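Local structure of UDP-L-Rhamnose Synthase (Acanthamoeba polyphaga mimivirus, 7JID) at residues V222-K236 and L278-F290. The protein probably makes UDP-L-rhamnose as an NADP-dependent oxidoreductase, and binds NADP and a UDP-linked 6-deoxy sugar. Numbering follows the deposited sequence. Where two conformers were deposited one is given.
Sequences VSHNEILSLIRDIHK and LTGIREVVSKMKF. With AWU ([[(2~{R},3~{S},4~{R},5~{R})-5-[2,4-bis(oxidanylidene)pyrimidin-1-yl]-3,4-bis(oxidanyl)oxolan-2-yl]methoxy-oxidanyl-phosphoryl] [(2~{R},3~{R},4~{R},5~{R},6~{S})-6-methyl-3,4,5-tris(oxidanyl)oxan-2-yl] hydrogen phosphate), chain C.
His-235 and Phe-290 form an offset edge-to-face pair, the edge of Phe-290 turned toward the face of His-235 with planes at 63°. Ile-234 CG2 lies over the centre of one imidazole face. At the imidazole edge, NE2 donates in the ring plane to Val-285 O (2.7 Å), a carbonyl that also accepts from Met-288 N on the opposite face of its plane; histidine suits this place, both flat and a donor to the last turn of helix 278-287. The extended Lys-236 chain carries CE over one face of Phe-290, 3.6 Å from the ring centroid, a CH-pi contact suited to a methylene probably polarised by the adjacent ammonium; a final bend (chi4 -71°) turns NZ toward Phe-290 CB. Farther along, Leu-230 is a knob among Leu-278, Ile-281, Arg-282 and Val-285, its CD1 3.5 Å from Ile-281 CG2. Compact, beta-branched Val-285 fits close, CG1 3.7 Å from Ile-231 CA. At the far end, Ser-223 and Glu-226 form a capping box, and His-224 NE2 shares a hydrogen bond with ribose O3C of AWU (2.8 Å). Two helices crossing at -41°, with one knob-into-hole, thus join the C-terminal helix to that bordering the nucleotide-sugar pocket, beside the Rossmann fold.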
loop_
_atom_site.group_PDB
_atom_site.type_symbol
_atom_site.label_atom_id
_atom_site.label_comp_id
_atom_site.label_asym_id
_atom_site.label_seq_id
_atom_site.Cartn_x
_atom_site.Cartn_y
_atom_site.Cartn_z
ATOM N N VAL A 222 -20.600 -11.524 19.642
ATOM C CA VAL A 222 -21.677 -10.742 20.261
ATOM C C VAL A 222 -22.260 -9.851 19.183
ATOM O O VAL A 222 -21.545 -9.397 18.273
ATOM C CB VAL A 222 -21.181 -9.936 21.472
ATOM C CG1 VAL A 222 -20.248 -8.799 21.051
ATOM C CG2 VAL A 222 -22.350 -9.495 22.330
ATOM N N SER A 223 -23.536 -9.562 19.298
ATOM C CA SER A 223 -24.207 -8.627 18.363
ATOM C C SER A 223 -24.468 -7.300 19.038
ATOM O O SER A 223 -24.523 -7.217 20.265
ATOM C CB SER A 223 -25.496 -9.165 17.821
ATOM O OG SER A 223 -26.450 -9.207 18.857
ATOM N N HIS A 224 -24.732 -6.323 18.207
ATOM C CA HIS A 224 -25.146 -4.975 18.666
ATOM C C HIS A 224 -26.401 -5.145 19.530
ATOM O O HIS A 224 -26.509 -4.495 20.569
ATOM C CB HIS A 224 -25.400 -4.073 17.469
ATOM C CG HIS A 224 -24.331 -4.031 16.430
ATOM N ND1 HIS A 224 -23.863 -5.177 15.782
ATOM C CD2 HIS A 224 -23.660 -2.994 15.900
ATOM C CE1 HIS A 224 -22.959 -4.815 14.884
ATOM N NE2 HIS A 224 -22.803 -3.505 14.960
ATOM N N ASN A 225 -27.352 -5.954 19.079
ATOM C CA ASN A 225 -28.591 -6.137 19.853
ATOM C C ASN A 225 -28.283 -6.746 21.205
ATOM O O ASN A 225 -28.919 -6.338 22.185
ATOM C CB ASN A 225 -29.596 -6.966 19.074
ATOM C CG ASN A 225 -30.314 -6.199 17.992
ATOM O OD1 ASN A 225 -30.151 -4.993 17.832
ATOM N ND2 ASN A 225 -31.068 -6.951 17.208
ATOM N N GLU A 226 -27.369 -7.709 21.290
ATOM C CA GLU A 226 -27.085 -8.321 22.613
ATOM C C GLU A 226 -26.496 -7.257 23.554
ATOM O O GLU A 226 -26.858 -7.220 24.745
ATOM C CB GLU A 226 -26.117 -9.495 22.536
ATOM C CG GLU A 226 -26.709 -10.762 21.982
ATOM C CD GLU A 226 -25.646 -11.796 21.718
ATOM O OE1 GLU A 226 -24.822 -11.517 20.871
ATOM O OE2 GLU A 226 -25.654 -12.861 22.352
ATOM N N ILE A 227 -25.617 -6.386 23.044
ATOM C CA ILE A 227 -24.970 -5.318 23.844
ATOM C C ILE A 227 -26.026 -4.306 24.296
ATOM O O ILE A 227 -26.085 -4.030 25.510
ATOM C CB ILE A 227 -23.849 -4.606 23.069
ATOM C CG1 ILE A 227 -22.701 -5.568 22.799
ATOM C CG2 ILE A 227 -23.385 -3.376 23.865
ATOM C CD1 ILE A 227 -21.764 -5.030 21.770
ATOM N N LEU A 228 -26.888 -3.853 23.402
ATOM C CA LEU A 228 -27.883 -2.821 23.778
ATOM C C LEU A 228 -28.858 -3.468 24.762
ATOM O O LEU A 228 -29.303 -2.771 25.636
ATOM C CB LEU A 228 -28.574 -2.260 22.539
ATOM C CG LEU A 228 -27.631 -1.419 21.689
ATOM C CD1 LEU A 228 -28.208 -1.192 20.308
ATOM C CD2 LEU A 228 -27.283 -0.108 22.387
ATOM N N SER A 229 -29.227 -4.725 24.536
ATOM C CA SER A 229 -30.109 -5.483 25.481
ATOM C C SER A 229 -29.476 -5.550 26.894
ATOM O O SER A 229 -30.208 -5.386 27.894
ATOM C CB SER A 229 -30.465 -6.829 24.933
ATOM O OG SER A 229 -31.282 -6.721 23.784
ATOM N N LEU A 230 -28.165 -5.772 27.036
ATOM C CA LEU A 230 -27.542 -5.741 28.386
ATOM C C LEU A 230 -27.624 -4.356 29.005
ATOM O O LEU A 230 -27.886 -4.258 30.209
ATOM C CB LEU A 230 -26.096 -6.180 28.295
ATOM C CG LEU A 230 -25.889 -7.670 28.090
ATOM C CD1 LEU A 230 -24.437 -7.944 27.750
ATOM C CD2 LEU A 230 -26.321 -8.447 29.339
ATOM N N ILE A 231 -27.388 -3.310 28.219
ATOM C CA ILE A 231 -27.439 -1.937 28.781
ATOM C C ILE A 231 -28.870 -1.693 29.260
ATOM O O ILE A 231 -29.047 -1.183 30.377
ATOM C CB ILE A 231 -26.985 -0.928 27.720
ATOM C CG1 ILE A 231 -25.494 -1.096 27.443
ATOM C CG2 ILE A 231 -27.377 0.470 28.141
ATOM C CD1 ILE A 231 -24.988 -0.355 26.215
ATOM N N ARG A 232 -29.848 -2.110 28.468
ATOM C CA ARG A 232 -31.269 -1.925 28.823
ATOM C C ARG A 232 -31.578 -2.696 30.111
ATOM O O ARG A 232 -32.136 -2.099 31.067
ATOM C CB ARG A 232 -32.178 -2.421 27.706
ATOM C CG ARG A 232 -33.673 -2.314 27.987
ATOM C CD ARG A 232 -34.470 -3.093 26.952
ATOM N NE ARG A 232 -34.113 -4.495 27.040
ATOM C CZ ARG A 232 -34.126 -5.369 26.051
ATOM N NH1 ARG A 232 -34.451 -5.010 24.818
ATOM N NH2 ARG A 232 -33.741 -6.610 26.296
ATOM N N ASP A 233 -31.212 -3.971 30.133
ATOM C CA ASP A 233 -31.624 -4.924 31.195
ATOM C C ASP A 233 -30.833 -4.709 32.488
ATOM O O ASP A 233 -31.372 -5.086 33.548
ATOM C CB ASP A 233 -31.498 -6.353 30.689
ATOM C CG ASP A 233 -32.505 -6.656 29.604
ATOM O OD1 ASP A 233 -33.504 -5.932 29.512
ATOM O OD2 ASP A 233 -32.316 -7.637 28.888
ATOM N N ILE A 234 -29.638 -4.133 32.443
ATOM C CA ILE A 234 -28.815 -3.839 33.650
ATOM C C ILE A 234 -29.123 -2.419 34.156
ATOM O O ILE A 234 -29.323 -2.268 35.389
ATOM C CB ILE A 234 -27.322 -4.113 33.420
ATOM C CG1 ILE A 234 -27.062 -5.592 33.148
ATOM C CG2 ILE A 234 -26.481 -3.650 34.605
ATOM C CD1 ILE A 234 -25.673 -5.854 32.686
ATOM N N HIS A 235 -29.198 -1.421 33.280
ATOM C CA HIS A 235 -29.238 0.007 33.698
ATOM C C HIS A 235 -30.465 0.784 33.217
ATOM O O HIS A 235 -30.902 1.696 33.963
ATOM C CB HIS A 235 -28.013 0.725 33.159
ATOM C CG HIS A 235 -26.736 0.261 33.752
ATOM N ND1 HIS A 235 -26.456 0.365 35.106
ATOM C CD2 HIS A 235 -25.665 -0.318 33.177
ATOM C CE1 HIS A 235 -25.253 -0.111 35.340
ATOM N NE2 HIS A 235 -24.729 -0.521 34.154
ATOM N N LYS A 236 -30.904 0.573 31.985
ATOM C CA LYS A 236 -31.786 1.523 31.248
ATOM C C LYS A 236 -33.035 0.819 30.737
ATOM O O LYS A 236 -33.165 0.501 29.559
ATOM C CB LYS A 236 -31.012 2.180 30.109
ATOM C CG LYS A 236 -29.885 3.096 30.547
ATOM C CD LYS A 236 -29.266 3.808 29.379
ATOM C CE LYS A 236 -28.160 4.746 29.791
ATOM N NZ LYS A 236 -28.686 5.934 30.500
ATOM N N LEU A 278 -19.235 -12.269 25.663
ATOM C CA LEU A 278 -20.517 -11.950 26.362
ATOM C C LEU A 278 -20.295 -11.810 27.886
ATOM O O LEU A 278 -20.761 -10.790 28.484
ATOM C CB LEU A 278 -21.589 -12.988 26.005
ATOM C CG LEU A 278 -22.961 -12.570 26.527
ATOM C CD1 LEU A 278 -23.432 -11.307 25.834
ATOM C CD2 LEU A 278 -23.994 -13.664 26.299
ATOM N N THR A 279 -19.536 -12.705 28.498
ATOM C CA THR A 279 -19.083 -12.555 29.907
ATOM C C THR A 279 -18.370 -11.210 30.035
ATOM O O THR A 279 -18.712 -10.445 30.965
ATOM C CB THR A 279 -18.195 -13.709 30.360
ATOM O OG1 THR A 279 -18.882 -14.955 30.196
ATOM C CG2 THR A 279 -17.758 -13.544 31.796
ATOM N N GLY A 280 -17.470 -10.884 29.101
ATOM C CA GLY A 280 -16.706 -9.638 29.178
ATOM C C GLY A 280 -17.590 -8.430 29.025
ATOM O O GLY A 280 -17.406 -7.453 29.770
ATOM N N ILE A 281 -18.550 -8.421 28.096
ATOM C CA ILE A 281 -19.471 -7.267 27.881
ATOM C C ILE A 281 -20.357 -7.132 29.119
ATOM O O ILE A 281 -20.612 -5.980 29.526
ATOM C CB ILE A 281 -20.346 -7.455 26.624
ATOM C CG1 ILE A 281 -19.515 -7.389 25.346
ATOM C CG2 ILE A 281 -21.477 -6.430 26.584
ATOM C CD1 ILE A 281 -18.914 -6.057 25.074
ATOM N N ARG A 282 -20.887 -8.229 29.642
ATOM C CA ARG A 282 -21.707 -8.149 30.879
ATOM C C ARG A 282 -20.914 -7.385 31.939
ATOM O O ARG A 282 -21.487 -6.468 32.582
ATOM C CB ARG A 282 -22.050 -9.536 31.418
ATOM C CG ARG A 282 -22.856 -9.494 32.710
ATOM C CD ARG A 282 -23.425 -10.849 33.064
ATOM N NE ARG A 282 -24.041 -11.501 31.913
ATOM C CZ ARG A 282 -23.542 -12.528 31.239
ATOM N NH1 ARG A 282 -24.215 -13.020 30.221
ATOM N NH2 ARG A 282 -22.395 -13.073 31.593
ATOM N N GLU A 283 -19.648 -7.744 32.094
ATOM C CA GLU A 283 -18.749 -7.101 33.091
ATOM C C GLU A 283 -18.660 -5.619 32.748
ATOM O O GLU A 283 -18.929 -4.776 33.651
ATOM C CB GLU A 283 -17.408 -7.829 33.210
ATOM C CG GLU A 283 -16.422 -7.099 34.126
ATOM C CD GLU A 283 -15.104 -7.802 34.428
ATOM O OE1 GLU A 283 -15.003 -9.024 34.206
ATOM O OE2 GLU A 283 -14.161 -7.114 34.882
ATOM N N VAL A 284 -18.318 -5.271 31.501
ATOM C CA VAL A 284 -18.148 -3.858 31.053
ATOM C C VAL A 284 -19.412 -3.065 31.334
ATOM O O VAL A 284 -19.304 -1.949 31.902
ATOM C CB VAL A 284 -17.751 -3.802 29.557
ATOM C CG1 VAL A 284 -17.913 -2.431 28.902
ATOM C CG2 VAL A 284 -16.327 -4.286 29.399
ATOM N N VAL A 285 -20.562 -3.535 30.867
ATOM C CA VAL A 285 -21.846 -2.794 31.018
ATOM C C VAL A 285 -22.149 -2.607 32.515
ATOM O O VAL A 285 -22.622 -1.503 32.866
ATOM C CB VAL A 285 -22.991 -3.505 30.285
ATOM C CG1 VAL A 285 -24.346 -2.889 30.621
ATOM C CG2 VAL A 285 -22.736 -3.461 28.785
ATOM N N SER A 286 -21.881 -3.605 33.351
ATOM C CA SER A 286 -22.186 -3.529 34.812
ATOM C C SER A 286 -21.433 -2.350 35.444
ATOM O O SER A 286 -21.996 -1.717 36.379
ATOM C CB SER A 286 -21.902 -4.836 35.508
ATOM O OG SER A 286 -20.511 -5.045 35.725
ATOM N N LYS A 287 -20.262 -1.996 34.895
ATOM C CA LYS A 287 -19.323 -0.997 35.469
ATOM C C LYS A 287 -19.483 0.378 34.808
ATOM O O LYS A 287 -18.876 1.339 35.314
ATOM C CB LYS A 287 -17.890 -1.491 35.304
ATOM C CG LYS A 287 -17.579 -2.745 36.100
ATOM C CD LYS A 287 -16.240 -3.352 35.793
ATOM C CE LYS A 287 -15.924 -4.518 36.701
ATOM N NZ LYS A 287 -14.480 -4.837 36.656
ATOM N N MET A 288 -20.248 0.471 33.726
ATOM C CA MET A 288 -20.315 1.648 32.826
ATOM C C MET A 288 -21.089 2.775 33.494
ATOM O O MET A 288 -22.144 2.476 34.057
ATOM C CB MET A 288 -21.103 1.333 31.551
ATOM C CG MET A 288 -20.256 0.916 30.466
ATOM S SD MET A 288 -21.208 0.912 28.959
ATOM C CE MET A 288 -19.761 0.671 27.934
ATOM N N LYS A 289 -20.596 4.002 33.318
ATOM C CA LYS A 289 -21.340 5.273 33.505
ATOM C C LYS A 289 -21.948 5.740 32.188
ATOM O O LYS A 289 -21.377 5.419 31.127
ATOM C CB LYS A 289 -20.387 6.356 33.999
ATOM C CG LYS A 289 -20.083 6.280 35.481
ATOM C CD LYS A 289 -19.171 7.389 35.896
ATOM C CE LYS A 289 -17.795 7.234 35.302
ATOM N NZ LYS A 289 -16.815 8.062 36.039
ATOM N N PHE A 290 -23.051 6.493 32.271
ATOM C CA PHE A 290 -23.735 7.113 31.109
ATOM C C PHE A 290 -23.811 8.633 31.340
ATOM O O PHE A 290 -24.390 9.143 32.298
ATOM C CB PHE A 290 -25.086 6.433 30.888
ATOM C CG PHE A 290 -24.959 4.943 30.698
ATOM C CD1 PHE A 290 -24.830 4.387 29.432
ATOM C CD2 PHE A 290 -24.948 4.099 31.795
ATOM C CE1 PHE A 290 -24.705 3.017 29.275
ATOM C CE2 PHE A 290 -24.806 2.732 31.638
ATOM C CZ PHE A 290 -24.699 2.190 30.377
HETATM P PA AWU C . -18.444 2.727 12.724
HETATM O O1A AWU C . -18.700 3.227 11.354
HETATM O O2A AWU C . -18.781 3.631 13.898
HETATM O O3A AWU C . -16.903 2.379 13.126
HETATM P PB AWU C . -15.677 1.986 12.095
HETATM O O1B AWU C . -16.004 0.856 11.089
HETATM O O2B AWU C . -15.066 3.302 11.563
HETATM O O3B AWU C . -14.714 1.324 13.187
HETATM C "C5'" AWU C . -11.170 0.591 12.977
HETATM O "O5'" AWU C . -12.410 1.174 13.329
HETATM C "C4'" AWU C . -11.071 -0.799 13.583
HETATM O "O4'" AWU C . -9.901 -1.504 13.112
HETATM C "C3'" AWU C . -12.281 -1.580 13.190
HETATM O "O3'" AWU C . -12.320 -2.737 13.983
HETATM C "C2'" AWU C . -13.588 -0.851 13.483
HETATM C "C1'" AWU C . -13.568 0.531 12.998
HETATM N N1 AWU C . -23.374 1.100 12.688
HETATM C C2 AWU C . -24.742 1.050 12.897
HETATM O O2 AWU C . -25.246 0.075 13.490
HETATM N N3 AWU C . -25.492 2.148 12.563
HETATM C C4 AWU C . -24.959 3.210 11.903
HETATM O O4 AWU C . -25.730 4.208 11.649
HETATM C C5 AWU C . -23.578 3.268 11.712
HETATM C C6 AWU C . -22.796 2.157 12.011
HETATM C C1C AWU C . -22.513 -0.060 13.055
HETATM C C2C AWU C . -21.540 -0.560 11.986
HETATM C C3C AWU C . -20.409 -1.170 12.852
HETATM C C4C AWU C . -20.446 -0.280 14.053
HETATM C C5C AWU C . -19.300 0.703 14.171
HETATM C "C6'" AWU C . -10.121 1.551 13.536
HETATM O "O2'" AWU C . -13.703 -0.722 14.885
HETATM O O2C AWU C . -22.185 -1.539 11.212
HETATM O O3C AWU C . -20.760 -2.466 13.301
HETATM O O4C AWU C . -21.628 0.507 13.999
HETATM O O5C AWU C . -19.208 1.374 12.894
#